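Long-range contacts in RctB replication initiator protein (Vibrio cholerae, PDB 5UBE), which initiates replication of the second chromosome of the cholera pathogen, and whose N-terminal domain, described here, probably takes part in binding DNA: residues G18-E22 with T109-F114; S64-L68 with R78-Q82. All coordinates share one frame; numbering follows the deposited sequence.

Contact 1 (G18-E22 with T109-F114)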
# COMPACT_ATOMS: atom_id res chain seq x y z
N GLY A 18 -9.85 -4.74 -2.58
CA GLY A 18 -8.73 -5.44 -1.99
C GLY A 18 -8.07 -4.63 -0.89
O GLY A 18 -8.65 -3.72 -0.29
N HIS A 19 -6.81 -4.96 -0.64
CA HIS A 19 -6.06 -4.25 0.37
C HIS A 19 -5.82 -2.81 -0.07
O HIS A 19 -5.81 -2.50 -1.26
CB HIS A 19 -4.73 -4.95 0.65
CG HIS A 19 -4.85 -6.14 1.55
ND1 HIS A 19 -3.79 -6.97 1.83
CD2 HIS A 19 -5.91 -6.64 2.23
CE1 HIS A 19 -4.19 -7.93 2.65
NE2 HIS A 19 -5.48 -7.75 2.91
N LEU A 20 -5.61 -1.93 0.91
CA LEU A 20 -5.57 -0.49 0.71
C LEU A 20 -4.26 0.11 1.20
O LEU A 20 -3.70 -0.32 2.21
CB LEU A 20 -6.72 0.19 1.46
CG LEU A 20 -8.14 -0.17 1.02
CD1 LEU A 20 -9.16 0.66 1.80
CD2 LEU A 20 -8.28 0.07 -0.46
N PHE A 21 -3.79 1.14 0.49
CA PHE A 21 -2.57 1.86 0.82
C PHE A 21 -2.88 3.33 1.02
O PHE A 21 -3.44 3.98 0.13
CB PHE A 21 -1.52 1.70 -0.29
CG PHE A 21 -1.09 0.29 -0.50
CD1 PHE A 21 -0.04 -0.24 0.23
CD2 PHE A 21 -1.75 -0.52 -1.41
CE1 PHE A 21 0.36 -1.55 0.03
CE2 PHE A 21 -1.36 -1.83 -1.61
CZ PHE A 21 -0.32 -2.34 -0.90
N GLU A 22 -2.48 3.87 2.16
CA GLU A 22 -2.66 5.29 2.42
C GLU A 22 -1.62 6.10 1.64
O GLU A 22 -0.41 5.87 1.78
CB GLU A 22 -2.58 5.55 3.92
CG GLU A 22 -2.36 6.97 4.33
CD GLU A 22 -1.88 7.06 5.77
OE1 GLU A 22 -2.62 6.59 6.67
OE2 GLU A 22 -0.76 7.56 6.00
N THR A 109 -11.09 -4.93 5.67
CA THR A 109 -9.94 -5.10 4.78
C THR A 109 -8.71 -4.59 5.53
O THR A 109 -8.81 -4.21 6.70
CB THR A 109 -10.15 -4.37 3.44
OG1 THR A 109 -10.32 -2.97 3.67
CG2 THR A 109 -11.37 -4.92 2.72
N MET A 110 -7.56 -4.55 4.86
CA MET A 110 -6.31 -4.09 5.47
C MET A 110 -5.88 -2.74 4.91
O MET A 110 -5.80 -2.55 3.69
CB MET A 110 -5.18 -5.10 5.25
CG MET A 110 -4.88 -5.97 6.45
SD MET A 110 -4.59 -5.05 7.96
CE MET A 110 -4.42 -6.42 9.11
N LEU A 111 -5.60 -1.80 5.81
CA LEU A 111 -5.02 -0.52 5.43
C LEU A 111 -3.53 -0.53 5.75
O LEU A 111 -3.12 -1.02 6.80
CB LEU A 111 -5.71 0.64 6.16
CG LEU A 111 -5.22 2.03 5.76
CD1 LEU A 111 -5.52 2.29 4.29
CD2 LEU A 111 -5.86 3.09 6.65
N HIS A 112 -2.73 0.01 4.83
CA HIS A 112 -1.28 -0.02 4.96
C HIS A 112 -0.77 1.41 4.88
O HIS A 112 -1.07 2.12 3.91
CB HIS A 112 -0.65 -0.89 3.87
CG HIS A 112 -1.14 -2.30 3.91
ND1 HIS A 112 -0.38 -3.33 4.41
CD2 HIS A 112 -2.34 -2.83 3.59
CE1 HIS A 112 -1.08 -4.45 4.36
NE2 HIS A 112 -2.27 -4.17 3.87
N ARG A 113 -0.01 1.80 5.89
CA ARG A 113 0.50 3.16 6.04
C ARG A 113 2.02 3.09 6.04
O ARG A 113 2.60 2.30 6.78
CB ARG A 113 -0.02 3.80 7.33
CG ARG A 113 0.84 4.94 7.87
CD ARG A 113 0.22 5.45 9.16
NE ARG A 113 -1.22 5.63 9.00
CZ ARG A 113 -2.08 5.79 10.00
NH1 ARG A 113 -1.65 5.80 11.26
NH2 ARG A 113 -3.37 5.95 9.74
N PHE A 114 2.65 3.89 5.19
CA PHE A 114 4.10 3.94 5.17
C PHE A 114 4.61 4.36 6.54
O PHE A 114 3.98 5.16 7.24
CB PHE A 114 4.59 4.90 4.09
CG PHE A 114 4.50 4.34 2.68
CD1 PHE A 114 5.47 3.45 2.21
CD2 PHE A 114 3.45 4.69 1.83
CE1 PHE A 114 5.40 2.95 0.92
CE2 PHE A 114 3.37 4.17 0.53
CZ PHE A 114 4.35 3.30 0.08
O HOH W 1 1.17 5.89 3.92
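Glu22 reaches across to Arg113 and forms a salt bridge with its guanidinium group. OE1 of Glu22 accepts from NE of Arg113 at 2.9 Å, on the syn side of the carboxylate and somewhat out of its plane. A second, weak bond to the same oxygen comes from NH2 of Arg113. Both bonds go to OE1, so the pairing uses one carboxylate oxygen; the two planes are turned 34° apart. Arg113 bends at chi3 (-46°), which brings NE round to the acid. The other oxygen, OE2 of Glu22, receives a long bond from a water. That water also donates to O of Glu22 and accepts from N of Phe114.

These residues end a parallel strand pair, strand 20-22 beside strand 108-114, in the middle of the mixed four-stranded sheet of this helix-turn-helix family domain. Leu20 N bonds to Met110 O at 2.9 Å, His112 N to Leu20 O and Glu22 N to His112 O, each at 2.8 Å.

His112 lies on the sheet face that carries Phe21. Its CD2 edge meets Leu20 O in the ring plane at 3.2 Å. The rings of His19 and Phe21 approach it obliquely, each with its centroid 5.3 Å from that of His112, and the three form an aromatic cluster. Leu85 of helix 78-91 packs against all three. NE2 of His112 is buried and has no polar partner in the model. One face of the His19 ring takes CB of Met110 in a CH-pi contact. On the other sheet face Leu20 CB touches Leu111 CD1 at 3.7 Å.

Contact 2 (S64-L68 with R78-Q82)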
# COMPACT_ATOMS: atom_id res chain seq x y z
N SER A 64 -5.76 1.16 -4.03
CA SER A 64 -6.10 -0.22 -3.71
C SER A 64 -5.21 -1.17 -4.50
O SER A 64 -4.59 -0.78 -5.49
CB SER A 64 -7.58 -0.49 -3.99
OG SER A 64 -7.86 -0.34 -5.36
N THR A 65 -5.12 -2.43 -4.04
CA THR A 65 -4.43 -3.44 -4.85
C THR A 65 -5.11 -3.62 -6.21
O THR A 65 -4.43 -3.88 -7.22
CB THR A 65 -4.35 -4.78 -4.09
OG1 THR A 65 -5.64 -5.18 -3.64
CG2 THR A 65 -3.47 -4.64 -2.91
N THR A 66 -6.42 -3.42 -6.29
CA THR A 66 -7.10 -3.50 -7.59
C THR A 66 -6.57 -2.43 -8.54
O THR A 66 -6.28 -2.71 -9.71
CB THR A 66 -8.61 -3.38 -7.42
OG1 THR A 66 -9.12 -4.59 -6.85
CG2 THR A 66 -9.31 -3.15 -8.79
N GLU A 67 -6.42 -1.20 -8.04
CA GLU A 67 -5.86 -0.13 -8.87
C GLU A 67 -4.41 -0.42 -9.22
O GLU A 67 -3.95 -0.02 -10.30
CB GLU A 67 -6.01 1.22 -8.14
CG GLU A 67 -7.47 1.61 -7.87
CD GLU A 67 -7.63 2.91 -7.07
OE1 GLU A 67 -6.86 3.15 -6.12
OE2 GLU A 67 -8.54 3.70 -7.39
N LEU A 68 -3.67 -1.08 -8.33
CA LEU A 68 -2.28 -1.43 -8.63
C LEU A 68 -2.20 -2.42 -9.79
O LEU A 68 -1.36 -2.26 -10.69
CB LEU A 68 -1.59 -2.00 -7.39
CG LEU A 68 -1.34 -1.00 -6.25
CD1 LEU A 68 -0.49 -1.62 -5.17
CD2 LEU A 68 -0.70 0.30 -6.74
N ARG A 78 -2.87 -9.97 -8.48
CA ARG A 78 -3.11 -9.88 -7.05
C ARG A 78 -2.08 -10.69 -6.27
O ARG A 78 -1.59 -10.25 -5.22
CB ARG A 78 -4.52 -10.37 -6.71
CG ARG A 78 -5.03 -9.79 -5.39
CD ARG A 78 -6.50 -10.02 -5.16
NE ARG A 78 -7.34 -9.39 -6.17
CZ ARG A 78 -7.83 -8.16 -6.07
NH1 ARG A 78 -7.56 -7.40 -5.00
NH2 ARG A 78 -8.59 -7.67 -7.04
N ALA A 79 -1.72 -11.86 -6.78
CA ALA A 79 -0.78 -12.71 -6.08
C ALA A 79 0.60 -12.07 -6.01
O ALA A 79 1.27 -12.15 -4.97
CB ALA A 79 -0.71 -14.08 -6.75
N ALA A 80 1.06 -11.44 -7.10
CA ALA A 80 2.38 -10.82 -7.09
C ALA A 80 2.42 -9.60 -6.17
O ALA A 80 3.40 -9.40 -5.45
CB ALA A 80 2.81 -10.45 -8.51
N ILE A 81 1.36 -8.78 -6.19
CA ILE A 81 1.26 -7.66 -5.24
C ILE A 81 1.31 -8.19 -3.81
O ILE A 81 2.11 -7.73 -2.99
CB ILE A 81 -0.04 -6.86 -5.49
CG1 ILE A 81 -0.13 -6.29 -6.93
CG2 ILE A 81 -0.20 -5.77 -4.43
CD1 ILE A 81 0.91 -5.24 -7.28
N GLN A 82 0.47 -9.18 -3.50
CA GLN A 82 0.44 -9.73 -2.15
C GLN A 82 1.80 -10.27 -1.74
O GLN A 82 2.20 -10.14 -0.58
CB GLN A 82 -0.63 -10.83 -2.06
CG GLN A 82 -2.01 -10.32 -1.69
CD GLN A 82 -2.05 -9.56 -0.36
OE1 GLN A 82 -1.63 -10.08 0.67
NE2 GLN A 82 -2.56 -8.32 -0.38
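Arg78 extends its guanidinium group to the two threonines that begin helix 65-71. NH2 of Arg78 donates to OG1 of Thr66 at 3.1 Å. The bond is fairly straight, 162° at the hydrogen, and the hydroxyl lies at the guanidinium edge, near its plane. NH1 of Arg78 comes within 3.2 Å of OG1 of Thr65, but the angle is too poor for a hydrogen bond; that hydroxyl has a weak one with O of Asp17. The arginine chain starts extended and then bends at chi3 (-62°), which turns its end toward the threonines. OG1 of Thr66 also bonds to the backbone O of Lys16, its stronger polar partner.

The apolar part of the contact is centred on Ile81. Its CG2 meets CG2 of Thr65 at 3.8 Å, the two side chains crossing obliquely. Its CD1 reaches CB of Leu68 at 4.1 Å.

Behind the threonines, Ser64, the N-cap, and Glu67 form a capping box. OG of Ser64 accepts from N of Glu67 at 3.2 Å, and OE1 of Glu67 accepts from N of Ser64 at 3.1 Å. The box closes the start of the helix, the turn that carries Thr65 and Thr66. OE2 of Glu67 makes a salt bridge to Arg54 of helix 42-55.

The contact joins the starts of helices 65-71 and 78-91, two successive helices of the domain. Leu47 of helix 42-55 touches both Leu68 and Ile81, while Phe21 of strand 20-22 packs on Thr65 and Leu68.

The two contacts have centres about 11 Å apart and touch directly. Segment 18-22 links them: it pairs with 109-114 in contact 1, and its start also lies against segment 64-68 of contact 2. O of His19 and N of Thr65 are 2.9 Å apart, a probable hydrogen bond. Leu20 CD2 packs on Ser64 CB at 3.6 Å, and Gly18 CA on Thr65 OG1 at 3.5 Å. Along the chain, both segments of contact 2 fall between those of contact 1. Contact 1 is the central strand pair of the sheet; contact 2 joins the starts of two helices that lie against it. No ligand or DNA is part of either contact.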